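Local coordinates for protein succinylglutamate desuccinylase/aspartoacylase (Shewanella frigidimarina, PDB 3LWU) that binds a zinc ion and is probably a hydrolase of the succinylglutamate desuccinylase/aspartoacylase family, acting on ester bonds, at residues C203-D207 with F235-W239; D231-F235 with V256-T260; I321-A325 with H366-V372; K335-N339 with L378-M382. All coordinates share one frame; numbering follows the deposited sequence.

Contact 1. Residues C203-D207 with F235-W239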
loop_
_atom_site.group_PDB
_atom_site.type_symbol
_atom_site.label_atom_id
_atom_site.label_comp_id
_atom_site.label_asym_id
_atom_site.label_seq_id
_atom_site.Cartn_x
_atom_site.Cartn_y
_atom_site.Cartn_z
ATOM N N CYS A 203 21.076 24.242 -4.819
ATOM C CA CYS A 203 22.481 24.662 -4.990
ATOM C C CYS A 203 23.006 25.267 -3.713
ATOM O O CYS A 203 22.450 26.240 -3.232
ATOM C CB CYS A 203 22.532 25.712 -6.086
ATOM S SG CYS A 203 24.155 26.289 -6.588
ATOM N N PRO A 204 24.087 24.720 -3.148
ATOM C CA PRO A 204 24.617 25.435 -1.987
ATOM C C PRO A 204 25.080 26.868 -2.262
ATOM O O PRO A 204 25.505 27.220 -3.373
ATOM C CB PRO A 204 25.800 24.571 -1.547
ATOM C CG PRO A 204 26.109 23.693 -2.705
ATOM C CD PRO A 204 24.830 23.474 -3.410
ATOM N N GLU A 205 24.979 27.677 -1.210
ATOM C CA GLU A 205 25.280 29.099 -1.235
ATOM C C GLU A 205 26.646 29.355 -1.863
ATOM O O GLU A 205 26.787 30.247 -2.720
ATOM C CB GLU A 205 25.262 29.635 0.219
ATOM C CG GLU A 205 24.522 30.969 0.512
ATOM C CD GLU A 205 23.939 31.032 1.973
ATOM O OE1 GLU A 205 22.822 30.486 2.287
ATOM O OE2 GLU A 205 24.635 31.643 2.811
ATOM N N TYR A 206 27.646 28.574 -1.445
ATOM C CA TYR A 206 29.012 28.796 -1.913
ATOM C C TYR A 206 29.199 28.565 -3.408
ATOM O O TYR A 206 30.208 28.967 -3.951
ATOM C CB TYR A 206 30.053 27.964 -1.127
ATOM C CG TYR A 206 30.060 26.477 -1.443
ATOM C CD1 TYR A 206 30.799 25.958 -2.531
ATOM C CD2 TYR A 206 29.338 25.566 -0.645
ATOM C CE1 TYR A 206 30.785 24.541 -2.811
ATOM C CE2 TYR A 206 29.342 24.184 -0.891
ATOM C CZ TYR A 206 30.046 23.666 -1.963
ATOM O OH TYR A 206 29.992 22.297 -2.187
ATOM N N ASP A 207 28.237 27.941 -4.068
ATOM C CA ASP A 207 28.396 27.511 -5.458
ATOM C C ASP A 207 27.305 28.065 -6.354
ATOM O O ASP A 207 27.007 27.511 -7.393
ATOM C CB ASP A 207 28.389 25.988 -5.518
ATOM C CG ASP A 207 29.431 25.430 -6.480
ATOM O OD1 ASP A 207 30.052 26.197 -7.292
ATOM O OD2 ASP A 207 29.652 24.203 -6.408
ATOM N N PHE A 235 28.683 17.591 0.325
ATOM C CA PHE A 235 29.332 18.916 0.457
ATOM C C PHE A 235 29.604 19.393 1.869
ATOM O O PHE A 235 30.549 20.137 2.076
ATOM C CB PHE A 235 28.612 20.035 -0.346
ATOM C CG PHE A 235 27.181 20.432 0.141
ATOM C CD1 PHE A 235 26.988 21.257 1.273
ATOM C CD2 PHE A 235 26.050 20.111 -0.632
ATOM C CE1 PHE A 235 25.692 21.677 1.665
ATOM C CE2 PHE A 235 24.724 20.522 -0.249
ATOM C CZ PHE A 235 24.555 21.302 0.902
ATOM N N CYS A 236 28.783 18.992 2.842
ATOM C CA CYS A 236 28.932 19.535 4.197
ATOM C C CYS A 236 30.315 19.340 4.781
ATOM O O CYS A 236 30.899 20.297 5.280
ATOM C CB CYS A 236 27.886 18.980 5.157
ATOM S SG CYS A 236 26.257 19.803 4.976
ATOM N N PRO A 237 30.853 18.111 4.729
ATOM C CA PRO A 237 32.181 17.942 5.333
ATOM C C PRO A 237 33.208 18.826 4.688
ATOM O O PRO A 237 34.096 19.358 5.399
ATOM C CB PRO A 237 32.511 16.471 5.060
ATOM C CG PRO A 237 31.195 15.828 4.757
ATOM C CD PRO A 237 30.405 16.883 4.068
ATOM N N TRP A 238 33.114 19.001 3.359
ATOM C CA TRP A 238 34.063 19.871 2.675
ATOM C C TRP A 238 33.845 21.340 3.018
ATOM O O TRP A 238 34.813 22.068 3.177
ATOM C CB TRP A 238 34.065 19.659 1.165
ATOM C CG TRP A 238 34.538 18.298 0.756
ATOM C CD1 TRP A 238 33.761 17.233 0.471
ATOM C CD2 TRP A 238 35.879 17.871 0.587
ATOM N NE1 TRP A 238 34.527 16.156 0.146
ATOM C CE2 TRP A 238 35.842 16.526 0.212
ATOM C CE3 TRP A 238 37.116 18.499 0.717
ATOM C CZ2 TRP A 238 36.989 15.788 -0.047
ATOM C CZ3 TRP A 238 38.257 17.759 0.467
ATOM C CH2 TRP A 238 38.178 16.422 0.079
ATOM N N TRP A 239 32.581 21.758 3.146
ATOM C CA TRP A 239 32.232 23.141 3.539
ATOM C C TRP A 239 32.796 23.417 4.921
ATOM O O TRP A 239 33.452 24.444 5.145
ATOM C CB TRP A 239 30.699 23.347 3.536
ATOM C CG TRP A 239 30.269 24.796 3.316
ATOM C CD1 TRP A 239 31.045 25.927 3.486
ATOM C CD2 TRP A 239 28.968 25.269 2.881
ATOM N NE1 TRP A 239 30.310 27.052 3.196
ATOM C CE2 TRP A 239 29.037 26.687 2.825
ATOM C CE3 TRP A 239 27.747 24.634 2.560
ATOM C CZ2 TRP A 239 27.937 27.486 2.420
ATOM C CZ3 TRP A 239 26.648 25.438 2.175
ATOM C CH2 TRP A 239 26.764 26.846 2.107
#
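Y206 reaches across to W239 and F235, and its side chain can be followed outward from the backbone. CB lies beside the far rim of the indole, 4.2 Å from W239 CZ2. Chi1 of 73° holds the ring between the backbone N and carbonyl carbon, swinging it over the tryptophan. CD2 comes down over the middle of the indole, 3.6 Å from W239 CD2, and CE2 follows at 3.8 Å from W239 CE3. The result is a T-shaped (edge-to-face) pair, Y206 giving the edge and W239 the face, with planes at 71°. At the tip, OH sits 3.2 Å from F235 CB, while its hydrogen bond goes to V256 O, which satisfies the hydroxyl.

P204 suits its place because its compact ring can turn CB and CG to an aromatic face. Its CB stands 4.2 Å from the centroid of the F235 ring, a CH-pi contact almost along the ring normal, and also meets W239 CZ3. E205 sets its CB 3.7 Å from the rim atom W239 CH2. This is aromatic packing of helix 230-247 against the end of strand 196-204 and the 3-10 turn after it, a helix-on-sheet layer within the catalytic domain of the succinylglutamate desuccinylase/aspartoacylase family.

Contact 2. Residues D231-F235 with V256-T260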
loop_
_atom_site.group_PDB
_atom_site.type_symbol
_atom_site.label_atom_id
_atom_site.label_comp_id
_atom_site.label_asym_id
_atom_site.label_seq_id
_atom_site.Cartn_x
_atom_site.Cartn_y
_atom_site.Cartn_z
ATOM N N ASP A 231 23.172 15.458 -1.498
ATOM C CA ASP A 231 23.948 16.666 -1.762
ATOM C C ASP A 231 24.650 17.143 -0.488
ATOM O O ASP A 231 25.847 17.304 -0.489
ATOM C CB ASP A 231 23.140 17.764 -2.500
ATOM C CG ASP A 231 21.849 18.207 -1.775
ATOM O OD1 ASP A 231 21.333 17.552 -0.819
ATOM O OD2 ASP A 231 21.337 19.253 -2.216
ATOM N N GLU A 232 23.916 17.261 0.616
ATOM C CA GLU A 232 24.467 17.676 1.930
ATOM C C GLU A 232 25.507 16.714 2.495
ATOM O O GLU A 232 26.527 17.147 3.043
ATOM C CB GLU A 232 23.338 17.790 2.952
ATOM C CG GLU A 232 22.237 18.771 2.532
ATOM C CD GLU A 232 20.808 18.420 3.016
ATOM O OE1 GLU A 232 20.561 17.338 3.610
ATOM O OE2 GLU A 232 19.932 19.273 2.767
ATOM N N ALA A 233 25.263 15.414 2.365
ATOM C CA ALA A 233 26.234 14.400 2.816
ATOM C C ALA A 233 27.597 14.550 2.104
ATOM O O ALA A 233 28.650 14.286 2.668
ATOM C CB ALA A 233 25.674 13.011 2.603
ATOM N N THR A 234 27.523 14.983 0.859
ATOM C CA THR A 234 28.648 15.156 -0.033
ATOM C C THR A 234 29.403 16.463 0.221
ATOM O O THR A 234 30.621 16.429 0.319
ATOM C CB THR A 234 28.139 15.111 -1.487
ATOM O OG1 THR A 234 27.866 13.754 -1.815
ATOM C CG2 THR A 234 29.120 15.595 -2.419
ATOM N N PHE A 235 28.683 17.591 0.325
ATOM C CA PHE A 235 29.332 18.916 0.457
ATOM C C PHE A 235 29.604 19.393 1.869
ATOM O O PHE A 235 30.549 20.137 2.076
ATOM C CB PHE A 235 28.612 20.035 -0.346
ATOM C CG PHE A 235 27.181 20.432 0.141
ATOM C CD1 PHE A 235 26.988 21.257 1.273
ATOM C CD2 PHE A 235 26.050 20.111 -0.632
ATOM C CE1 PHE A 235 25.692 21.677 1.665
ATOM C CE2 PHE A 235 24.724 20.522 -0.249
ATOM C CZ PHE A 235 24.555 21.302 0.902
ATOM N N VAL A 256 34.765 20.517 -3.327
ATOM C CA VAL A 256 33.741 19.671 -3.919
ATOM C C VAL A 256 32.522 20.526 -4.232
ATOM O O VAL A 256 32.254 21.523 -3.545
ATOM C CB VAL A 256 33.437 18.462 -2.994
ATOM C CG1 VAL A 256 32.195 17.741 -3.394
ATOM C CG2 VAL A 256 34.641 17.485 -3.010
ATOM N N SER A 257 31.848 20.159 -5.314
ATOM C CA SER A 257 30.570 20.733 -5.704
ATOM C C SER A 257 29.522 19.632 -5.680
ATOM O O SER A 257 29.773 18.557 -6.205
ATOM C CB SER A 257 30.669 21.311 -7.132
ATOM O OG SER A 257 31.436 22.510 -7.124
ATOM N N ALA A 258 28.345 19.900 -5.107
ATOM C CA ALA A 258 27.207 18.948 -5.163
ATOM C C ALA A 258 25.909 19.689 -5.441
ATOM O O ALA A 258 25.690 20.788 -4.916
ATOM C CB ALA A 258 27.108 18.158 -3.890
ATOM N N PHE A 259 25.078 19.116 -6.308
ATOM C CA PHE A 259 23.789 19.705 -6.711
ATOM C C PHE A 259 22.724 18.627 -6.790
ATOM O O PHE A 259 23.017 17.504 -7.200
ATOM C CB PHE A 259 23.877 20.324 -8.116
ATOM C CG PHE A 259 25.062 21.185 -8.322
ATOM C CD1 PHE A 259 25.018 22.545 -8.019
ATOM C CD2 PHE A 259 26.225 20.661 -8.825
ATOM C CE1 PHE A 259 26.108 23.326 -8.184
ATOM C CE2 PHE A 259 27.315 21.446 -8.983
ATOM C CZ PHE A 259 27.263 22.780 -8.676
ATOM N N THR A 260 21.487 18.970 -6.409
ATOM C CA THR A 260 20.310 18.104 -6.647
ATOM C C THR A 260 19.494 18.793 -7.744
ATOM O O THR A 260 19.035 19.943 -7.583
ATOM C CB THR A 260 19.473 17.915 -5.380
ATOM O OG1 THR A 260 20.277 17.303 -4.353
ATOM C CG2 THR A 260 18.174 17.090 -5.579
HETATM O O HOH W 1 20.393 15.112 -2.744
#
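A258 presses its methyl group into helix 230-247, and this is where the contact is tightest. Its CB lies 3.6 Å from T234 CG2, and it also meets F235 CD2 at the edge of the phenylalanine ring, near its plane. An alanine suits the spot because the axes of helix 231-235 and strand 257-260 come within 7.7 Å, leaving little depth for a longer side chain. T234 turns its methyl to the strand with CG2 anti to the backbone N. From there CG2 also meets V256 CG1 at 3.9 Å, while OG1 is hydrogen-bonded to M230 O, in its own helix.

Toward T260 the packing gives way to a looser, polar end with a bound water. D231 OD2 stands 3.1 Å from T260 OG1, and the water fills the neighbouring position, accepting from D231 N and lying 2.7 Å from T260 OG1. D231 OD1 takes a weak bond from E232 N, at most a slight restraint on the carboxylate. With an alanine in place of D231, T260 OG1 would probably lose its carboxylate neighbour and E232 N this weak acceptor. T260 also touches H192, a zinc ligand, so this polar end borders the metal site.

The helix segment runs antiparallel to the strand, at 176°. Strand 257-263 lies between strands 187-194 and 196-204, with T234 and A258 reaching V188 on one and D231 and T260 reaching Y202 on the other.

Contact 3. Residues I321-A325 with H366-V372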
loop_
_atom_site.group_PDB
_atom_site.type_symbol
_atom_site.label_atom_id
_atom_site.label_comp_id
_atom_site.label_asym_id
_atom_site.label_seq_id
_atom_site.Cartn_x
_atom_site.Cartn_y
_atom_site.Cartn_z
ATOM N N ILE A 321 -9.568 18.986 -5.765
ATOM C CA ILE A 321 -8.743 20.089 -6.121
ATOM C C ILE A 321 -8.506 20.272 -7.620
ATOM O O ILE A 321 -8.071 19.344 -8.324
ATOM C CB ILE A 321 -7.366 19.954 -5.465
ATOM C CG1 ILE A 321 -7.522 19.808 -3.953
ATOM C CG2 ILE A 321 -6.492 21.222 -5.779
ATOM C CD1 ILE A 321 -8.105 21.050 -3.300
ATOM N N GLU A 322 -8.789 21.499 -8.068
ATOM C CA GLU A 322 -8.338 21.959 -9.368
ATOM C C GLU A 322 -7.135 22.892 -9.194
ATOM O O GLU A 322 -7.180 23.883 -8.466
ATOM C CB GLU A 322 -9.452 22.647 -10.179
ATOM C CG GLU A 322 -8.995 22.963 -11.622
ATOM C CD GLU A 322 -10.131 23.265 -12.589
ATOM O OE1 GLU A 322 -11.304 22.981 -12.279
ATOM O OE2 GLU A 322 -9.836 23.796 -13.670
ATOM N N TYR A 323 -6.034 22.520 -9.846
ATOM C CA TYR A 323 -4.764 23.225 -9.733
ATOM C C TYR A 323 -4.756 24.317 -10.786
ATOM O O TYR A 323 -4.533 24.030 -11.932
ATOM C CB TYR A 323 -3.573 22.245 -9.886
ATOM C CG TYR A 323 -3.549 21.234 -8.747
ATOM C CD1 TYR A 323 -3.014 21.556 -7.519
ATOM C CD2 TYR A 323 -4.114 19.972 -8.897
ATOM C CE1 TYR A 323 -3.029 20.659 -6.466
ATOM C CE2 TYR A 323 -4.145 19.089 -7.865
ATOM C CZ TYR A 323 -3.608 19.429 -6.649
ATOM O OH TYR A 323 -3.670 18.534 -5.601
ATOM N N CYS A 324 -5.071 25.550 -10.408
ATOM C CA CYS A 324 -5.162 26.648 -11.361
ATOM C C CYS A 324 -3.815 27.232 -11.707
ATOM O O CYS A 324 -3.600 27.645 -12.822
ATOM C CB CYS A 324 -6.022 27.787 -10.798
ATOM S SG CYS A 324 -7.623 27.243 -10.390
ATOM N N ALA A 325 -2.911 27.333 -10.748
ATOM C CA ALA A 325 -1.650 28.038 -11.014
ATOM C C ALA A 325 -0.706 27.089 -11.697
ATOM O O ALA A 325 -0.408 26.009 -11.168
ATOM C CB ALA A 325 -1.021 28.549 -9.731
ATOM N N HIS A 366 3.170 20.967 -7.487
ATOM C CA HIS A 366 1.971 20.643 -6.733
ATOM C C HIS A 366 1.738 19.147 -6.588
ATOM O O HIS A 366 2.347 18.333 -7.267
ATOM C CB HIS A 366 0.721 21.374 -7.291
ATOM C CG HIS A 366 0.222 20.887 -8.615
ATOM N ND1 HIS A 366 -0.510 19.723 -8.770
ATOM C CD2 HIS A 366 0.274 21.462 -9.847
ATOM C CE1 HIS A 366 -0.857 19.589 -10.044
ATOM N NE2 HIS A 366 -0.386 20.627 -10.724
ATOM N N PHE A 367 0.805 18.819 -5.706
ATOM C CA PHE A 367 0.423 17.458 -5.373
ATOM C C PHE A 367 -0.131 16.719 -6.587
ATOM O O PHE A 367 -0.850 17.298 -7.416
ATOM C CB PHE A 367 -0.629 17.566 -4.259
ATOM C CG PHE A 367 -0.949 16.280 -3.569
ATOM C CD1 PHE A 367 0.014 15.602 -2.846
ATOM C CD2 PHE A 367 -2.225 15.798 -3.573
ATOM C CE1 PHE A 367 -0.295 14.418 -2.201
ATOM C CE2 PHE A 367 -2.526 14.636 -2.912
ATOM C CZ PHE A 367 -1.556 13.952 -2.219
ATOM N N ALA A 368 0.219 15.442 -6.704
ATOM C CA ALA A 368 -0.094 14.631 -7.889
ATOM C C ALA A 368 -1.507 14.080 -7.911
ATOM O O ALA A 368 -1.896 13.466 -8.868
ATOM C CB ALA A 368 0.879 13.435 -7.985
ATOM N N SER A 369 -2.269 14.227 -6.846
ATOM C CA SER A 369 -3.649 13.715 -6.837
ATOM C C SER A 369 -4.611 14.902 -6.684
ATOM O O SER A 369 -4.218 15.968 -6.220
ATOM C CB SER A 369 -3.808 12.736 -5.680
ATOM O OG SER A 369 -5.151 12.367 -5.445
ATOM N N ALA A 370 -5.866 14.707 -7.064
ATOM C CA ALA A 370 -6.862 15.748 -7.003
ATOM C C ALA A 370 -7.756 15.591 -5.791
ATOM O O ALA A 370 -8.663 16.393 -5.643
ATOM C CB ALA A 370 -7.701 15.756 -8.256
ATOM N N SER A 371 -7.528 14.600 -4.923
ATOM C CA SER A 371 -8.275 14.522 -3.646
ATOM C C SER A 371 -7.340 14.665 -2.465
ATOM O O SER A 371 -6.338 13.949 -2.356
ATOM C CB SER A 371 -9.058 13.221 -3.523
ATOM O OG SER A 371 -8.329 12.146 -4.028
ATOM N N VAL A 372 -7.660 15.592 -1.575
ATOM C CA VAL A 372 -6.785 15.894 -0.450
ATOM C C VAL A 372 -7.511 15.926 0.892
ATOM O O VAL A 372 -8.718 16.081 0.971
ATOM C CB VAL A 372 -6.046 17.219 -0.699
ATOM C CG1 VAL A 372 -5.386 17.192 -2.077
ATOM C CG2 VAL A 372 -6.979 18.476 -0.508
#
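Y323 lays its ring on the imidazole of H366 and sends its hydroxyl beyond it to S369 O. That O-H is the donor in a 2.7 Å bond between Y323 OH and S369 O, meeting the carbonyl nearly end on, with a C=O...O angle of 168°. The two rings form an offset stack, centroids 3.8 Å apart and planes at 10°. Y323 CB completes the overlap by lying above the imidazole.

H366 is held in this pose by its own neighbour. Its ND1 donates to F367 O at 2.8 Å, with the acceptor close to the imidazole plane but the donor raised above that of the carbonyl. The torsion chi1 of 71° tucks the ring back over its own chain, where this bond can form. Alongside, the backbone of I321 gives its N to A370 O at 2.7 Å, and I321 CG1 packs on V372 CG2 at 3.7 Å, branched aliphatic residues suiting such strand positions.

Several of the loop's other polar groups bond the second subunit: S369 OG and A370 N both reach its E267, A368 N its E106, and S371 O its K103 NZ. With ND1 of H366 acting as a donor and three loop carbonyls engaged from inside, the chemistry implies a loop shaped by its own chain on one side and locked into the subunit interface on the other.

Contact 4. Residues K335-N339 with L378-M382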
loop_
_atom_site.group_PDB
_atom_site.type_symbol
_atom_site.label_atom_id
_atom_site.label_comp_id
_atom_site.label_asym_id
_atom_site.label_seq_id
_atom_site.Cartn_x
_atom_site.Cartn_y
_atom_site.Cartn_z
ATOM N N LYS A 335 -4.197 36.134 -7.186
ATOM C CA LYS A 335 -4.625 35.226 -8.270
ATOM C C LYS A 335 -4.777 33.787 -7.757
ATOM O O LYS A 335 -4.001 33.349 -6.910
ATOM C CB LYS A 335 -3.646 35.273 -9.450
ATOM C CG LYS A 335 -3.618 36.634 -10.211
ATOM C CD LYS A 335 -4.872 36.794 -11.100
ATOM C CE LYS A 335 -5.233 38.276 -11.459
ATOM N NZ LYS A 335 -4.833 38.630 -12.867
ATOM N N PRO A 336 -5.767 33.029 -8.289
ATOM C CA PRO A 336 -6.065 31.740 -7.674
ATOM C C PRO A 336 -4.936 30.704 -7.802
ATOM O O PRO A 336 -4.319 30.546 -8.853
ATOM C CB PRO A 336 -7.348 31.280 -8.405
ATOM C CG PRO A 336 -7.252 31.862 -9.759
ATOM C CD PRO A 336 -6.591 33.260 -9.496
ATOM N N LEU A 337 -4.636 30.062 -6.694
ATOM C CA LEU A 337 -3.711 28.963 -6.654
ATOM C C LEU A 337 -4.460 27.652 -6.949
ATOM O O LEU A 337 -4.084 26.918 -7.845
ATOM C CB LEU A 337 -3.070 28.884 -5.273
ATOM C CG LEU A 337 -1.970 27.850 -5.101
ATOM C CD1 LEU A 337 -0.633 28.385 -5.716
ATOM C CD2 LEU A 337 -1.824 27.527 -3.596
ATOM N N VAL A 338 -5.501 27.373 -6.164
ATOM C CA VAL A 338 -6.402 26.225 -6.413
ATOM C C VAL A 338 -7.864 26.639 -6.261
ATOM O O VAL A 338 -8.173 27.673 -5.643
ATOM C CB VAL A 338 -6.160 25.059 -5.438
ATOM C CG1 VAL A 338 -4.737 24.584 -5.526
ATOM C CG2 VAL A 338 -6.546 25.421 -4.029
ATOM N N ASN A 339 -8.753 25.855 -6.854
ATOM C CA ASN A 339 -10.151 25.845 -6.469
ATOM C C ASN A 339 -10.430 24.543 -5.731
ATOM O O ASN A 339 -9.977 23.490 -6.134
ATOM C CB ASN A 339 -11.046 26.001 -7.696
ATOM C CG ASN A 339 -10.742 27.291 -8.474
ATOM O OD1 ASN A 339 -10.611 28.337 -7.881
ATOM N ND2 ASN A 339 -10.641 27.206 -9.789
ATOM N N LEU A 378 -0.320 21.046 -0.927
ATOM C CA LEU A 378 -0.946 21.340 -2.221
ATOM C C LEU A 378 0.118 21.788 -3.190
ATOM O O LEU A 378 0.212 21.244 -4.272
ATOM C CB LEU A 378 -2.063 22.394 -2.135
ATOM C CG LEU A 378 -3.406 21.995 -1.533
ATOM C CD1 LEU A 378 -4.370 23.173 -1.507
ATOM C CD2 LEU A 378 -3.988 20.802 -2.241
ATOM N N TYR A 379 0.879 22.809 -2.794
ATOM C CA TYR A 379 1.973 23.355 -3.571
ATOM C C TYR A 379 3.201 23.649 -2.714
ATOM O O TYR A 379 3.116 23.897 -1.496
ATOM C CB TYR A 379 1.613 24.711 -4.203
ATOM C CG TYR A 379 0.842 24.727 -5.508
ATOM C CD1 TYR A 379 -0.560 24.638 -5.519
ATOM C CD2 TYR A 379 1.491 24.964 -6.733
ATOM C CE1 TYR A 379 -1.275 24.697 -6.707
ATOM C CE2 TYR A 379 0.770 25.009 -7.940
ATOM C CZ TYR A 379 -0.619 24.881 -7.916
ATOM O OH TYR A 379 -1.376 24.967 -9.075
ATOM N N LYS A 380 4.338 23.726 -3.391
ATOM C CA LYS A 380 5.492 24.461 -2.874
ATOM C C LYS A 380 5.733 25.644 -3.789
ATOM O O LYS A 380 5.722 25.487 -5.024
ATOM C CB LYS A 380 6.728 23.596 -2.814
ATOM C CG LYS A 380 6.699 22.455 -1.805
ATOM C CD LYS A 380 8.113 22.299 -1.368
ATOM C CE LYS A 380 8.552 20.957 -0.925
ATOM N NZ LYS A 380 10.021 21.220 -0.663
ATOM N N VAL A 381 5.922 26.819 -3.194
ATOM C CA VAL A 381 6.051 28.038 -3.932
ATOM C C VAL A 381 7.291 28.827 -3.443
ATOM O O VAL A 381 7.632 28.805 -2.260
ATOM C CB VAL A 381 4.780 28.909 -3.799
ATOM C CG1 VAL A 381 3.496 28.105 -4.186
ATOM C CG2 VAL A 381 4.681 29.517 -2.393
HETATM N N MSE A 382 7.965 29.489 -4.366
HETATM C CA MSE A 382 9.082 30.341 -4.024
HETATM C C MSE A 382 8.548 31.750 -3.805
HETATM O O MSE A 382 7.674 32.226 -4.556
HETATM C CB MSE A 382 10.110 30.383 -5.151
HETATM C CG MSE A 382 10.794 29.095 -5.443
HETATM SE SE MSE A 382 12.045 29.431 -6.874
HETATM C CE MSE A 382 13.102 27.833 -6.752
#
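L337 sets its branched end against the ring of Y379, filling the shallow hollow over one face. CD1 stands above the ring centre, 3.8 Å from the centroid and 11° off the normal, which makes a CH-pi contact. CG and CD2 overhang the rim on the CD1 side, with L337 CG 3.5 Å from Y379 CD1. With CG anti to the backbone N (chi1 -175°), the leucine reaches far enough across to cover the ring. V338 closes in at the edge, its CG1 3.7 Å from Y379 CE1, so the tyrosine fits into the notch between two consecutive residues. The other methyl, V338 CG2, meets L378 CD1 at 4.0 Å, and V381 CG1 makes a looser touch on L337 CD1.

Tyrosine suits this place because its flat ring slides past both aliphatic chains while its OH reaches A325 O, to which it is hydrogen-bonded. A serine in place of Y379 would probably open a gap beneath L337 and leave A325 O without that partner.

Each strand carries a classic beta bulge here: L337 and V338 both face I355, and L378 and Y379 both face F313. The two bulges each turn adjacent side chains inward, giving the apolar core between two layers of strands in the beta-rich C-terminal part of the chain.

How the contacts relate
Following the chain, contact 1 links the end of strand 196-204 to helix 230-247, closing a loop that includes strand 218-222. Contact 2 starts on the same helix, sharing F235, and brings strand 257-263 back beside it; the two also touch through D207 OD2 to S257 OG. Together they tie helix to sheet in the catalytic domain. Contacts 3 and 4 follow in series, with centres about 29 to 34 Å from those of the first two. They cross, their segments alternating along the chain, and join through F367 N to L378 O, binding strands 319-323, 336-341, 371-372 and 377-382 into the C-terminal part.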